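Local coordinates for protein subdomain of Desmoplakin Carboxy-Terminal domain (DPCT) (Homo sapiens, PDB 1LM5) that is part of the desmoplakin carboxy-terminal region, built with plakin repeats, and binds intermediate filaments, consistent with a role in linking them to desmosomes, at residues B[33-36]-B[37-40]. Residues are numbered along the deposited sequence; the frame is centred on the assembly and turned at random.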
ATOM      1  N   ILE B  33     -20.205 -17.885 -16.965  1.00 26.72           N
ATOM      2  CA  ILE B  33     -19.233 -17.436 -17.961  1.00 25.53           C
ATOM      3  C   ILE B  33     -17.813 -17.469 -17.395  1.00 25.30           C
ATOM      4  O   ILE B  33     -16.834 -17.401 -18.138  1.00 26.04           O
ATOM      5  CB  ILE B  33     -19.578 -16.032 -18.508  1.00 26.24           C
ATOM      6  CG1 ILE B  33     -19.603 -14.990 -17.387  1.00 24.79           C
ATOM      7  CG2 ILE B  33     -20.930 -16.097 -19.212  1.00 26.11           C
ATOM      8  CD1 ILE B  33     -19.842 -13.570 -17.905  1.00 28.57           C
ATOM      9  N   VAL B  34     -17.722 -17.571 -16.071  1.00 24.03           N
ATOM     10  CA  VAL B  34     -16.448 -17.697 -15.362  1.00 22.85           C
ATOM     11  C   VAL B  34     -16.654 -18.927 -14.472  1.00 24.23           C
ATOM     12  O   VAL B  34     -17.635 -18.990 -13.725  1.00 24.23           O
ATOM     13  CB  VAL B  34     -16.165 -16.479 -14.452  1.00 21.36           C
ATOM     14  CG1 VAL B  34     -14.857 -16.687 -13.712  1.00 21.28           C
ATOM     15  CG2 VAL B  34     -16.141 -15.198 -15.273  1.00 21.81           C
ATOM     16  N   ASP B  35     -15.769 -19.917 -14.560  1.00 23.79           N
ATOM     17  CA  ASP B  35     -15.937 -21.104 -13.724  1.00 23.28           C
ATOM     18  C   ASP B  35     -15.605 -20.737 -12.287  1.00 23.16           C
ATOM     19  O   ASP B  35     -14.814 -19.825 -12.039  1.00 22.98           O
ATOM     20  CB  ASP B  35     -15.047 -22.253 -14.199  1.00 22.50           C
ATOM     21  CG  ASP B  35     -13.584 -21.990 -13.955  1.00 25.13           C
ATOM     22  OD1 ASP B  35     -12.941 -21.375 -14.824  1.00 25.57           O
ATOM     23  OD2 ASP B  35     -13.081 -22.386 -12.885  1.00 22.50           O
ATOM     24  N   SER B  36     -16.198 -21.444 -11.334  1.00 23.99           N
ATOM     25  CA  SER B  36     -15.996 -21.126  -9.928  1.00 24.23           C
ATOM     26  C   SER B  36     -14.556 -21.165  -9.436  1.00 22.67           C
ATOM     27  O   SER B  36     -14.197 -20.434  -8.516  1.00 21.83           O
ATOM     28  CB  SER B  36     -16.843 -22.049  -9.051  1.00 24.93           C
ATOM     29  OG  SER B  36     -16.305 -23.353  -9.055  1.00 31.88           O
ATOM     30  N   ILE B  37     -13.732 -22.028 -10.010  1.00 20.95           N
ATOM     31  CA  ILE B  37     -12.353 -22.096  -9.550  1.00 20.62           C
ATOM     32  C   ILE B  37     -11.581 -20.870 -10.014  1.00 19.57           C
ATOM     33  O   ILE B  37     -10.849 -20.246  -9.238  1.00 18.95           O
ATOM     34  CB  ILE B  37     -11.655 -23.370 -10.045  1.00 22.27           C
ATOM     35  CG1 ILE B  37     -12.323 -24.593  -9.422  1.00 25.46           C
ATOM     36  CG2 ILE B  37     -10.179 -23.351  -9.641  1.00 20.26           C
ATOM     37  CD1 ILE B  37     -11.765 -25.908  -9.949  1.00 26.46           C
ATOM     38  N   THR B  38     -11.746 -20.523 -11.282  1.00 18.81           N
ATOM     39  CA  THR B  38     -11.083 -19.349 -11.815  1.00 18.85           C
ATOM     40  C   THR B  38     -11.613 -18.123 -11.069  1.00 19.52           C
ATOM     41  O   THR B  38     -10.852 -17.247 -10.678  1.00 18.63           O
ATOM     42  CB  THR B  38     -11.383 -19.189 -13.308  1.00 18.77           C
ATOM     43  OG1 THR B  38     -10.796 -20.276 -14.027  1.00 19.12           O
ATOM     44  CG2 THR B  38     -10.839 -17.857 -13.837  1.00 21.23           C
ATOM     45  N   GLY B  39     -12.930 -18.063 -10.891  1.00 17.87           N
ATOM     46  CA  GLY B  39     -13.518 -16.940 -10.194  1.00 17.65           C
ATOM     47  C   GLY B  39     -12.961 -16.858  -8.789  1.00 17.81           C
ATOM     48  O   GLY B  39     -12.620 -15.785  -8.297  1.00 15.92           O
ATOM     49  N   GLN B  40     -12.864 -18.003  -8.124  1.00 17.60           N
ATOM     50  CA  GLN B  40     -12.320 -18.001  -6.780  1.00 18.51           C
ATOM     51  C   GLN B  40     -10.911 -17.434  -6.795  1.00 17.33           C
ATOM     52  O   GLN B  40     -10.532 -16.650  -5.944  1.00 15.13           O
ATOM     53  CB  GLN B  40     -12.260 -19.419  -6.216  1.00 20.89           C
ATOM     54  CG  GLN B  40     -11.609 -19.473  -4.851  1.00 20.99           C
ATOM     55  CD  GLN B  40     -11.548 -20.888  -4.325  1.00 22.50           C
ATOM     56  OE1 GLN B  40     -12.517 -21.640  -4.453  1.00 21.24           O
ATOM     57  NE2 GLN B  40     -10.423 -21.256  -3.722  1.00 20.00           N
TER
HETATM   58  O   HOH W   1     -14.724 -21.904  -6.268  1.00 32.03           O
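Asp35 grips Thr38 with both carboxylate oxygens, as the N-cap of helix 36-47. CG is lodged between the backbone N and the carbonyl carbon (chi1 70°), which turns the carboxylate toward the Thr38 amide, and the Asp35 side chain crosses that of Thr38 at about a right angle. Asp35 OD2 accepts from Thr38 N at 2.8 Å, the donor lying above the carboxylate plane, 45° out of it. The other oxygen, Asp35 OD1, takes the hydroxyl of Thr38 on its syn side, 2.5 Å from OG1 and only 18° out of the plane. Thr38 OG1 thus gives its proton to Asp35 OD1 and accepts from Thr167 N, tying the cap to strand 166-167. Val34 CG1 packs 3.7 Å from Gly39 N, and the valine side chain also touches Pro169 and Ala197. The first helical bonds follow: Gly39 N to Asp35 O (2.8 Å) and Gln40 N to Ser36 O (2.8 Å). A water bridges Gln40 OE1 and, weakly, Ser36 O, while Gln40 NE2 bonds to Glu44. Asp35 OD2 supplies an acceptor for a first-turn amide, and the negative charge of the carboxylate would probably be eased by the positive end of the helix dipole.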